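Local coordinates for protein glutamine synthetase (Helicobacter pylori, PDB 5ZLI) that is a glutamine synthetase of the I-beta type, a twelve-subunit enzyme whose chain combines a beta-grasp domain with a larger catalytic domain, at residues K11-F15 with D80-Y84; H40-S44 with G56-D60; K120-H124 with E442-F446; Y135-E141 with G277-S283. One frame throughout, in Å; residues are numbered along the deposited sequence.

Contact 1: residues K11-F15 with D80-Y84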
loop_
_atom_site.group_PDB
_atom_site.type_symbol
_atom_site.label_atom_id
_atom_site.label_comp_id
_atom_site.label_asym_id
_atom_site.label_seq_id
_atom_site.Cartn_x
_atom_site.Cartn_y
_atom_site.Cartn_z
ATOM N N LYS B 11 50.789 43.301 9.297
ATOM C CA LYS B 11 49.607 42.487 9.525
ATOM C C LYS B 11 49.511 41.291 8.583
ATOM O O LYS B 11 48.878 40.291 8.928
ATOM C CB LYS B 11 48.359 43.378 9.403
ATOM C CG LYS B 11 48.325 44.584 10.399
ATOM C CD LYS B 11 46.916 45.175 10.537
ATOM C CE LYS B 11 46.367 45.629 9.168
ATOM N NZ LYS B 11 44.875 45.621 8.981
ATOM N N ILE B 12 50.143 41.357 7.415
ATOM C CA ILE B 12 50.155 40.224 6.499
ATOM C C ILE B 12 51.073 39.134 7.027
ATOM O O ILE B 12 50.756 37.940 6.952
ATOM C CB ILE B 12 50.580 40.696 5.095
ATOM C CG1 ILE B 12 49.461 41.543 4.466
ATOM C CG2 ILE B 12 50.980 39.495 4.210
ATOM C CD1 ILE B 12 49.780 42.124 3.083
ATOM N N LYS B 13 52.222 39.525 7.567
ATOM C CA LYS B 13 53.138 38.548 8.143
ATOM C C LYS B 13 52.448 37.722 9.222
ATOM O O LYS B 13 52.359 36.490 9.128
ATOM C CB LYS B 13 54.379 39.252 8.709
ATOM C CG LYS B 13 55.363 38.305 9.387
ATOM C CD LYS B 13 56.807 38.762 9.259
ATOM C CE LYS B 13 57.762 37.666 9.737
ATOM N NZ LYS B 13 57.891 37.636 11.216
ATOM N N GLU B 14 51.940 38.394 10.255
ATOM C CA GLU B 14 51.417 37.674 11.402
ATOM C C GLU B 14 50.220 36.845 11.009
ATOM O O GLU B 14 49.936 35.815 11.633
ATOM C CB GLU B 14 51.042 38.649 12.502
ATOM C CG GLU B 14 49.986 39.647 12.095
ATOM C CD GLU B 14 49.560 40.487 13.269
ATOM O OE1 GLU B 14 48.441 40.264 13.764
ATOM O OE2 GLU B 14 50.359 41.337 13.726
ATOM N N PHE B 15 49.513 37.282 9.974
ATOM C CA PHE B 15 48.420 36.486 9.448
ATOM C C PHE B 15 48.941 35.171 8.889
ATOM O O PHE B 15 48.341 34.122 9.118
ATOM C CB PHE B 15 47.675 37.290 8.391
ATOM C CG PHE B 15 46.832 36.465 7.492
ATOM C CD1 PHE B 15 47.373 35.842 6.382
ATOM C CD2 PHE B 15 45.485 36.318 7.761
ATOM C CE1 PHE B 15 46.597 35.085 5.571
ATOM C CE2 PHE B 15 44.692 35.573 6.957
ATOM C CZ PHE B 15 45.244 34.954 5.852
ATOM N N ASP B 80 40.836 42.319 3.926
ATOM C CA ASP B 80 41.107 43.087 5.140
ATOM C C ASP B 80 41.464 42.088 6.242
ATOM O O ASP B 80 40.671 41.196 6.567
ATOM C CB ASP B 80 39.923 43.983 5.525
ATOM C CG ASP B 80 40.287 45.017 6.599
ATOM O OD1 ASP B 80 41.439 45.005 7.089
ATOM O OD2 ASP B 80 39.441 45.879 6.925
ATOM N N LEU B 81 42.660 42.221 6.803
ATOM C CA LEU B 81 43.113 41.216 7.751
ATOM C C LEU B 81 42.753 41.628 9.172
ATOM O O LEU B 81 43.595 41.735 10.058
ATOM C CB LEU B 81 44.601 40.964 7.586
ATOM C CG LEU B 81 44.814 40.296 6.229
ATOM C CD1 LEU B 81 46.290 40.110 5.870
ATOM C CD2 LEU B 81 44.061 38.990 6.200
ATOM N N VAL B 82 41.449 41.832 9.370
ATOM C CA VAL B 82 40.882 42.052 10.693
ATOM C C VAL B 82 39.694 41.120 10.843
ATOM O O VAL B 82 38.978 40.831 9.876
ATOM C CB VAL B 82 40.451 43.515 10.943
ATOM C CG1 VAL B 82 41.669 44.435 10.958
ATOM C CG2 VAL B 82 39.421 43.952 9.909
ATOM N N ARG B 83 39.493 40.650 12.074
ATOM C CA ARG B 83 38.371 39.803 12.463
ATOM C C ARG B 83 38.293 38.522 11.637
ATOM O O ARG B 83 37.220 37.904 11.541
ATOM C CB ARG B 83 37.050 40.573 12.403
ATOM C CG ARG B 83 37.010 41.659 13.462
ATOM C CD ARG B 83 35.728 42.437 13.419
ATOM N NE ARG B 83 35.650 43.198 12.183
ATOM C CZ ARG B 83 36.324 44.314 11.953
ATOM N NH1 ARG B 83 37.154 44.816 12.873
ATOM N NH2 ARG B 83 36.173 44.920 10.788
ATOM N N TYR B 84 39.407 38.103 11.038
ATOM C CA TYR B 84 39.431 36.795 10.409
ATOM C C TYR B 84 39.218 35.716 11.474
ATOM O O TYR B 84 39.236 35.982 12.678
ATOM C CB TYR B 84 40.727 36.574 9.610
ATOM C CG TYR B 84 42.042 36.789 10.327
ATOM C CD1 TYR B 84 42.525 35.857 11.225
ATOM C CD2 TYR B 84 42.838 37.894 10.044
ATOM C CE1 TYR B 84 43.736 36.029 11.863
ATOM C CE2 TYR B 84 44.071 38.085 10.687
ATOM C CZ TYR B 84 44.509 37.137 11.595
ATOM O OH TYR B 84 45.706 37.262 12.247
#
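The rings of F15 and Y84 meet as a T-shaped pair: the edge of F15 points at the face of Y84, with centroids 5.2 Å apart and planes at 85°. Atom CD2 of F15 makes the touch, lying over the rim of the Y84 face and 3.7 Å from CE2 of Y84. The F15 ring also carries L81 over one of its faces, where CD2 of L81 comes 3.4 Å from CD2 of F15. One ring atom of F15 therefore sits in the corner between a leucine methyl and an aromatic face. F15 reaches this corner because its CG stands anti to the backbone N (chi1 162°), which swings the ring off helix 9-20 toward the strand end. The second methyl of L81, CD1, reaches back toward the start of the helix, to CG1 of I12 at 3.8 Å.

Helix 9-20 here packs on the end of strand 74-81, part of the beta-grasp sheet, just where the chain turns a corner at V82 and R83 toward strand 84-87. L81 is the centre of an inverse gamma turn, closed by a weak bond from V82 N to D80 O (3.0 Å), and its side chain is aimed at the helix. L53, in the loop after strand 38-44, touches I12, F15 and L81, while F18, further along the helix, adds a third ring beside Y84.

At the outer side, K11 NZ makes a long salt bridge to D80 OD1 (4.0 Å) and lies 3.9 Å from CG1 of V82. The stronger partners of D80 are R115 and K119, which both form salt bridges to its OD2.

Contact 2: residues H40-S44 with G56-D60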
loop_
_atom_site.group_PDB
_atom_site.type_symbol
_atom_site.label_atom_id
_atom_site.label_comp_id
_atom_site.label_asym_id
_atom_site.label_seq_id
_atom_site.Cartn_x
_atom_site.Cartn_y
_atom_site.Cartn_z
ATOM N N HIS B 40 31.909 33.667 -1.089
ATOM C CA HIS B 40 33.269 33.232 -0.780
ATOM C C HIS B 40 33.942 32.585 -1.984
ATOM O O HIS B 40 33.301 32.151 -2.950
ATOM C CB HIS B 40 33.316 32.271 0.415
ATOM C CG HIS B 40 32.774 30.905 0.131
ATOM N ND1 HIS B 40 33.475 29.753 0.418
ATOM C CD2 HIS B 40 31.608 30.506 -0.423
ATOM C CE1 HIS B 40 32.760 28.703 0.063
ATOM N NE2 HIS B 40 31.623 29.132 -0.453
ATOM N N ILE B 41 35.262 32.518 -1.885
ATOM C CA ILE B 41 36.150 31.904 -2.859
ATOM C C ILE B 41 37.359 31.410 -2.084
ATOM O O ILE B 41 38.018 32.176 -1.381
ATOM C CB ILE B 41 36.535 32.885 -3.984
ATOM C CG1 ILE B 41 37.768 32.389 -4.733
ATOM C CG2 ILE B 41 36.733 34.248 -3.456
ATOM C CD1 ILE B 41 38.169 33.266 -5.897
ATOM N N ALA B 42 37.631 30.124 -2.163
ATOM C CA ALA B 42 38.648 29.526 -1.325
ATOM C C ALA B 42 39.915 29.352 -2.142
ATOM O O ALA B 42 39.865 28.961 -3.310
ATOM C CB ALA B 42 38.186 28.183 -0.761
ATOM N N TYR B 43 41.047 29.707 -1.549
ATOM C CA TYR B 43 42.349 29.464 -2.155
ATOM C C TYR B 43 43.050 28.375 -1.371
ATOM O O TYR B 43 43.026 28.376 -0.139
ATOM C CB TYR B 43 43.228 30.713 -2.192
ATOM C CG TYR B 43 43.179 31.513 -3.487
ATOM C CD1 TYR B 43 42.247 32.546 -3.683
ATOM C CD2 TYR B 43 44.094 31.256 -4.507
ATOM C CE1 TYR B 43 42.230 33.287 -4.866
ATOM C CE2 TYR B 43 44.077 31.985 -5.690
ATOM C CZ TYR B 43 43.148 32.997 -5.863
ATOM O OH TYR B 43 43.160 33.705 -7.042
ATOM N N SER B 44 43.614 27.424 -2.093
ATOM C CA SER B 44 44.464 26.433 -1.475
ATOM C C SER B 44 45.635 27.161 -0.844
ATOM O O SER B 44 46.402 27.831 -1.549
ATOM C CB SER B 44 44.938 25.447 -2.557
ATOM O OG SER B 44 45.612 24.296 -2.048
ATOM N N GLY B 56 45.575 41.743 -4.643
ATOM C CA GLY B 56 44.221 41.297 -4.415
ATOM C C GLY B 56 43.880 40.008 -5.127
ATOM O O GLY B 56 44.736 39.289 -5.653
ATOM N N ILE B 57 42.611 39.664 -5.085
ATOM C CA ILE B 57 42.133 38.431 -5.676
ATOM C C ILE B 57 41.194 38.778 -6.825
ATOM O O ILE B 57 40.240 39.538 -6.633
ATOM C CB ILE B 57 41.432 37.527 -4.654
ATOM C CG1 ILE B 57 42.471 36.813 -3.789
ATOM C CG2 ILE B 57 40.560 36.533 -5.355
ATOM C CD1 ILE B 57 43.039 37.657 -2.705
ATOM N N PRO B 58 41.459 38.296 -8.042
ATOM C CA PRO B 58 40.549 38.577 -9.157
ATOM C C PRO B 58 39.270 37.784 -9.009
ATOM O O PRO B 58 39.269 36.687 -8.449
ATOM C CB PRO B 58 41.325 38.091 -10.386
ATOM C CG PRO B 58 42.399 37.124 -9.849
ATOM C CD PRO B 58 42.434 37.226 -8.354
ATOM N N PHE B 59 38.180 38.327 -9.535
ATOM C CA PHE B 59 36.940 37.560 -9.606
ATOM C C PHE B 59 36.030 38.169 -10.666
ATOM O O PHE B 59 36.343 39.199 -11.267
ATOM C CB PHE B 59 36.232 37.479 -8.254
ATOM C CG PHE B 59 35.565 38.744 -7.829
ATOM C CD1 PHE B 59 36.305 39.838 -7.446
ATOM C CD2 PHE B 59 34.183 38.828 -7.793
ATOM C CE1 PHE B 59 35.680 40.998 -7.044
ATOM C CE2 PHE B 59 33.550 39.985 -7.385
ATOM C CZ PHE B 59 34.302 41.065 -7.017
ATOM N N ASP B 60 34.878 37.532 -10.872
ATOM C CA ASP B 60 33.935 37.900 -11.931
ATOM C C ASP B 60 32.787 38.716 -11.347
ATOM O O ASP B 60 31.806 38.173 -10.852
ATOM C CB ASP B 60 33.444 36.643 -12.641
ATOM C CG ASP B 60 32.355 36.928 -13.665
ATOM O OD1 ASP B 60 31.949 35.958 -14.338
ATOM O OD2 ASP B 60 31.929 38.099 -13.829
#
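Strands 40-44 and 57-60 run at 137° to each other, roughly antiparallel, yet their axes come no closer than 10.1 Å, and even the nearest CA atoms, those of I41 and F59, are 8.8 Å apart. That spacing rules out direct strand pairing, so the contact is made almost wholly by side chains.

I57 is the wedge. Its CG2, anti to the backbone N, approaches the edge of the Y43 ring near the ring plane, 3.7 Å from CE1 of Y43. The I57 CG1 branch reaches the same ring atom, so the tyrosine edge rests against both arms of the isoleucine. Further out, OH of Y43 lies 3.8 Å from CD of P58, the two side chains roughly perpendicular. I41 joins by its far end: the chain is extended (chi2 177°), which carries CD1 to 4.1 Å from CG2 of I57 as the two isoleucines run antiparallel past one another. F59 starts out toward strand 40-44, but its ring turns off to F31, M75 and L77.

The backbones are held from elsewhere. I41 and Y43 bond to F29 and V27 on strand 26-32, and I57 and F59 to L77 and M75 on strand 74-81. In a neighbouring subunit, V219 packs on I41 and Y43, and a strand there pairs antiparallel with A42 and Y43. Each strand is thus an end strand of the beta-grasp sheet within its own chain, and 38-44 is continued by the neighbouring subunit, at the kind of subunit boundary where active sites of type I glutamine synthetases lie.

Contact 3: residues K120-H124 with E442-F446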
loop_
_atom_site.group_PDB
_atom_site.type_symbol
_atom_site.label_atom_id
_atom_site.label_comp_id
_atom_site.label_asym_id
_atom_site.label_seq_id
_atom_site.Cartn_x
_atom_site.Cartn_y
_atom_site.Cartn_z
ATOM N N LYS B 120 33.538 54.307 4.120
ATOM C CA LYS B 120 33.400 55.691 3.698
ATOM C C LYS B 120 32.368 56.423 4.555
ATOM O O LYS B 120 32.490 57.637 4.777
ATOM C CB LYS B 120 33.054 55.702 2.207
ATOM C CG LYS B 120 34.250 55.266 1.347
ATOM C CD LYS B 120 33.973 55.211 -0.151
ATOM C CE LYS B 120 33.171 56.393 -0.641
ATOM N NZ LYS B 120 33.755 57.695 -0.255
ATOM N N ALA B 121 31.399 55.697 5.115
ATOM C CA ALA B 121 30.387 56.320 5.966
ATOM C C ALA B 121 30.909 56.592 7.362
ATOM O O ALA B 121 30.487 57.558 8.001
ATOM C CB ALA B 121 29.144 55.445 6.055
ATOM N N LEU B 122 31.714 55.677 7.898
ATOM C CA LEU B 122 32.347 55.902 9.187
ATOM C C LEU B 122 33.528 56.849 9.081
ATOM O O LEU B 122 33.883 57.495 10.068
ATOM C CB LEU B 122 32.773 54.576 9.817
ATOM C CG LEU B 122 33.595 54.627 11.107
ATOM C CD1 LEU B 122 32.830 55.264 12.257
ATOM C CD2 LEU B 122 34.049 53.214 11.467
ATOM N N GLN B 123 34.143 56.963 7.911
ATOM C CA GLN B 123 35.237 57.918 7.820
ATOM C C GLN B 123 34.732 59.336 7.585
ATOM O O GLN B 123 35.372 60.287 8.042
ATOM C CB GLN B 123 36.222 57.471 6.744
ATOM C CG GLN B 123 37.336 56.531 7.279
ATOM C CD GLN B 123 36.852 55.200 7.943
ATOM O OE1 GLN B 123 35.668 54.993 8.240
ATOM N NE2 GLN B 123 37.800 54.297 8.166
ATOM N N HIS B 124 33.573 59.499 6.928
ATOM C CA HIS B 124 32.962 60.824 6.806
ATOM C C HIS B 124 32.665 61.444 8.162
ATOM O O HIS B 124 32.602 62.669 8.251
ATOM C CB HIS B 124 31.658 60.788 5.991
ATOM C CG HIS B 124 30.867 62.065 6.059
ATOM N ND1 HIS B 124 29.679 62.176 6.747
ATOM C CD2 HIS B 124 31.117 63.295 5.543
ATOM C CE1 HIS B 124 29.226 63.415 6.648
ATOM N NE2 HIS B 124 30.082 64.114 5.923
ATOM N N GLU B 442 26.424 63.186 0.673
ATOM C CA GLU B 442 27.468 63.979 1.293
ATOM C C GLU B 442 28.778 63.210 1.199
ATOM O O GLU B 442 28.827 62.022 1.519
ATOM C CB GLU B 442 27.097 64.217 2.764
ATOM C CG GLU B 442 25.938 65.218 2.983
ATOM C CD GLU B 442 25.267 65.082 4.372
ATOM O OE1 GLU B 442 24.527 66.004 4.808
ATOM O OE2 GLU B 442 25.454 64.028 5.019
ATOM N N SER B 443 29.828 63.890 0.718
ATOM C CA SER B 443 31.194 63.346 0.617
ATOM C C SER B 443 31.233 62.021 -0.152
ATOM O O SER B 443 32.093 61.161 0.086
ATOM C CB SER B 443 31.852 63.221 1.986
ATOM O OG SER B 443 31.706 64.439 2.702
ATOM N N GLN B 444 30.289 61.849 -1.085
ATOM C CA GLN B 444 30.310 60.751 -2.049
ATOM C C GLN B 444 30.233 59.384 -1.365
ATOM O O GLN B 444 30.692 58.367 -1.913
ATOM C CB GLN B 444 31.545 60.863 -2.956
ATOM C CG GLN B 444 31.588 62.172 -3.756
ATOM C CD GLN B 444 30.341 62.389 -4.631
ATOM O OE1 GLN B 444 29.971 61.528 -5.443
ATOM N NE2 GLN B 444 29.687 63.546 -4.464
ATOM N N VAL B 445 29.642 59.357 -0.163
ATOM C CA VAL B 445 29.548 58.116 0.610
ATOM C C VAL B 445 28.652 57.129 -0.128
ATOM O O VAL B 445 29.017 55.967 -0.359
ATOM C CB VAL B 445 29.043 58.403 2.046
ATOM C CG1 VAL B 445 28.865 57.109 2.853
ATOM C CG2 VAL B 445 29.979 59.335 2.798
ATOM N N PHE B 446 27.492 57.602 -0.551
ATOM C CA PHE B 446 26.587 56.881 -1.431
ATOM C C PHE B 446 26.672 57.633 -2.760
ATOM O O PHE B 446 26.001 58.642 -2.966
ATOM C CB PHE B 446 25.146 56.872 -0.860
ATOM C CG PHE B 446 24.960 56.011 0.384
ATOM C CD1 PHE B 446 25.576 56.339 1.587
ATOM C CD2 PHE B 446 24.098 54.930 0.370
ATOM C CE1 PHE B 446 25.390 55.580 2.702
ATOM C CE2 PHE B 446 23.899 54.173 1.500
ATOM C CZ PHE B 446 24.550 54.503 2.664
#
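This is a helix-to-turn packing contact in the catalytic domain: one side of helix 114-128 rests against the short loop that links helix 438-441 to helix 448-466. V445 plugs the helix surface with both methyls. CG1 of V445 sits 3.6 Å from CB of A121 and equally near CA of the same residue, while CG2 reaches the carbonyl O of K120, also at 3.6 Å, and CB of H124 at 3.9 Å. The valine thus straddles one helical turn, between residues four apart.

The loop itself is a tight beta-turn. S443 and Q444 both have left-handed backbone angles, and V445 N bonds back to O of E442 (3.3 Å), as in a turn of the I' or III' class. One end of this turn meets H124, whose ring leaves the helix with CG anti to the backbone N (chi1 169°); its CD2 comes up against OG of S443. The carboxylate of E442 approaches another part of the ring, OE2 4.2 Å from CE1 of H124, its plane turned 30° from that of the imidazole. At the other end the K120 chain, bent twice, folds its CE to 3.4 Å from O of Q444.

Helix 377-393 also packs here, touching A121 through A382, V445 and E442 through M386, and H124 through M389. The motif is a beta-turn with two left-handed central residues, linking two helices and packed against a third helix of the catalytic domain.

Contact 4: residues Y135-E141 with G277-S283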
loop_
_atom_site.group_PDB
_atom_site.type_symbol
_atom_site.label_atom_id
_atom_site.label_comp_id
_atom_site.label_asym_id
_atom_site.label_seq_id
_atom_site.Cartn_x
_atom_site.Cartn_y
_atom_site.Cartn_z
ATOM N N TYR B 135 29.286 53.658 17.468
ATOM C CA TYR B 135 29.079 52.300 17.958
ATOM C C TYR B 135 27.695 51.793 17.583
ATOM O O TYR B 135 26.695 52.464 17.859
ATOM C CB TYR B 135 29.244 52.261 19.475
ATOM C CG TYR B 135 30.667 52.362 19.935
ATOM C CD1 TYR B 135 31.532 51.290 19.782
ATOM C CD2 TYR B 135 31.157 53.519 20.544
ATOM C CE1 TYR B 135 32.854 51.353 20.214
ATOM C CE2 TYR B 135 32.483 53.594 20.991
ATOM C CZ TYR B 135 33.328 52.497 20.817
ATOM O OH TYR B 135 34.639 52.510 21.235
ATOM N N PHE B 136 27.640 50.579 17.008
ATOM C CA PHE B 136 26.378 49.937 16.637
ATOM C C PHE B 136 26.290 48.553 17.258
ATOM O O PHE B 136 27.255 47.783 17.212
ATOM C CB PHE B 136 26.199 49.719 15.113
ATOM C CG PHE B 136 25.813 50.938 14.344
ATOM C CD1 PHE B 136 26.731 51.943 14.098
ATOM C CD2 PHE B 136 24.528 51.080 13.852
ATOM C CE1 PHE B 136 26.360 53.059 13.372
ATOM C CE2 PHE B 136 24.160 52.202 13.135
ATOM C CZ PHE B 136 25.072 53.181 12.898
ATOM N N GLY B 137 25.087 48.204 17.710
ATOM C CA GLY B 137 24.824 46.918 18.320
ATOM C C GLY B 137 23.490 46.323 17.911
ATOM O O GLY B 137 22.445 46.755 18.398
ATOM N N ALA B 138 23.516 45.297 17.064
ATOM C CA ALA B 138 22.315 44.730 16.460
ATOM C C ALA B 138 21.848 43.481 17.208
ATOM O O ALA B 138 22.660 42.649 17.635
ATOM C CB ALA B 138 22.557 44.378 14.985
ATOM N N GLU B 139 20.531 43.366 17.385
ATOM C CA GLU B 139 19.900 42.140 17.861
ATOM C C GLU B 139 19.167 41.555 16.657
ATOM O O GLU B 139 18.106 42.066 16.270
ATOM C CB GLU B 139 18.905 42.432 18.979
ATOM C CG GLU B 139 19.379 43.371 20.086
ATOM C CD GLU B 139 18.199 43.886 20.930
ATOM O OE1 GLU B 139 17.048 43.511 20.620
ATOM O OE2 GLU B 139 18.411 44.681 21.877
ATOM N N ASN B 140 19.692 40.469 16.082
ATOM C CA ASN B 140 19.046 39.840 14.922
ATOM C C ASN B 140 18.236 38.641 15.393
ATOM O O ASN B 140 18.746 37.523 15.499
ATOM C CB ASN B 140 20.043 39.403 13.859
ATOM C CG ASN B 140 20.766 40.553 13.226
ATOM O OD1 ASN B 140 20.311 41.105 12.222
ATOM N ND2 ASN B 140 21.926 40.906 13.787
ATOM N N GLU B 141 16.952 38.878 15.645
ATOM C CA GLU B 141 16.018 37.781 15.873
ATOM C C GLU B 141 15.931 36.907 14.624
ATOM O O GLU B 141 15.996 37.400 13.490
ATOM C CB GLU B 141 14.631 38.314 16.268
ATOM C CG GLU B 141 14.660 39.226 17.510
ATOM C CD GLU B 141 13.300 39.836 17.911
ATOM O OE1 GLU B 141 12.438 40.038 17.029
ATOM O OE2 GLU B 141 13.134 40.202 19.105
ATOM N N GLY B 277 13.097 41.186 14.130
ATOM C CA GLY B 277 13.622 42.518 13.966
ATOM C C GLY B 277 15.127 42.501 13.952
ATOM O O GLY B 277 15.743 41.499 14.337
ATOM N N MET B 278 15.731 43.575 13.448
ATOM C CA MET B 278 17.122 43.889 13.749
ATOM C C MET B 278 17.071 45.157 14.589
ATOM O O MET B 278 17.186 46.271 14.086
ATOM C CB MET B 278 17.998 44.044 12.490
ATOM C CG MET B 278 19.491 44.218 12.792
ATOM S SD MET B 278 20.551 44.451 11.340
ATOM C CE MET B 278 19.922 46.024 10.739
ATOM N N HIS B 279 16.815 44.974 15.883
ATOM C CA HIS B 279 16.869 46.049 16.860
ATOM C C HIS B 279 18.305 46.563 16.949
ATOM O O HIS B 279 19.213 45.876 17.433
ATOM C CB HIS B 279 16.346 45.539 18.200
ATOM C CG HIS B 279 14.922 45.086 18.139
ATOM N ND1 HIS B 279 14.023 45.598 17.227
ATOM C CD2 HIS B 279 14.258 44.128 18.826
ATOM C CE1 HIS B 279 12.854 45.002 17.380
ATOM N NE2 HIS B 279 12.972 44.101 18.338
ATOM N N THR B 280 18.515 47.762 16.429
ATOM C CA THR B 280 19.836 48.351 16.255
ATOM C C THR B 280 20.027 49.449 17.297
ATOM O O THR B 280 19.170 50.325 17.448
ATOM C CB THR B 280 19.991 48.871 14.814
ATOM O OG1 THR B 280 18.701 49.144 14.276
ATOM C CG2 THR B 280 20.592 47.827 13.926
ATOM N N HIS B 281 21.120 49.371 18.042
ATOM C CA HIS B 281 21.443 50.320 19.097
ATOM C C HIS B 281 22.591 51.223 18.647
ATOM O O HIS B 281 23.645 50.720 18.236
ATOM C CB HIS B 281 21.835 49.579 20.391
ATOM C CG HIS B 281 20.712 48.832 21.062
ATOM N ND1 HIS B 281 20.640 48.688 22.435
ATOM C CD2 HIS B 281 19.630 48.185 20.561
ATOM C CE1 HIS B 281 19.559 47.993 22.752
ATOM N NE2 HIS B 281 18.928 47.677 21.633
ATOM N N VAL B 282 22.408 52.551 18.739
ATOM C CA VAL B 282 23.468 53.470 18.318
ATOM C C VAL B 282 23.976 54.320 19.486
ATOM O O VAL B 282 23.227 54.683 20.395
ATOM C CB VAL B 282 23.004 54.391 17.158
ATOM C CG1 VAL B 282 22.515 53.583 15.978
ATOM C CG2 VAL B 282 21.925 55.329 17.645
ATOM N N SER B 283 25.272 54.614 19.463
ATOM C CA SER B 283 25.838 55.731 20.216
ATOM C C SER B 283 26.987 56.271 19.375
ATOM O O SER B 283 27.678 55.514 18.678
ATOM C CB SER B 283 26.399 55.381 21.621
ATOM O OG SER B 283 27.528 54.489 21.620
#
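E139 runs along its partner strand, touching H279 and H281 in turn. Its CB lies 3.8 Å from O of H279, and CG keeps to the same carbonyl. CD comes 3.7 Å from CB of H279. The chain is set by CG anti to the carbonyl carbon (chi1 -46°) and is extended beyond it, so the carboxylate spans both histidines. OE1 lies against CB of H279, at 3.2 Å, and in the plane of the H279 ring at its edge, near CD2, with carboxylate and ring planes 82° apart; OE2 ends 3.1 Å from NE2 of H281. H281 NE2 has a weak hydrogen bond with OE1 of E367.

The backbones explain this spacing. Strands 135-140 and 278-283 are antiparallel at 165°, with Y135-S283, G137-H281 and E139-H279 as hydrogen-bonded pairs. The E139 pair is uneven: E139 N gives a bond of 2.8 Å to O of H279, whereas the return bond is weak. Just past the last strand pair, E141 N bonds to O of G277, and G277 N answers to E141 OE1 (3.2 Å), met from above the carboxylate plane.

E230 lies close to both E139 and E141, and E223 to E141, consistent with the glutamate-rich sheet that lines the active site in this family. The other face of the sheet is largely apolar: CE2 of F136 meets CG1 of V282 at 3.6 Å, and CB of A138 meets CG of M278 at 3.8 Å. Helix 238-258 packs on F136, A138 and N140, helix 377-393 on F136, M278 and T280, while strands 228-237 and 366-368 continue the sheet alongside.

How the contacts relate
Contact 4 lies deepest, its centre about 8 Å from the centre of the chain, and is the one built on backbone hydrogen bonds; the other three rely on side chains. Contacts 1 and 2 share the beta-grasp sheet through the neighbouring strands 74-81 and 57-60, contact 2 nested in the chain loop that contact 1 closes. Contact 2 is buried with the help of another subunit, whereas contact 1 has charged groups, K11 and D80, at its outer side. Contacts 3 and 4 both lie in the catalytic domain: helix 114-128 leads into strand 133-145, and helix 377-393 packs on residues of both contacts. Contact 3 is only partly buried, its apolar plug flanked by polar groups.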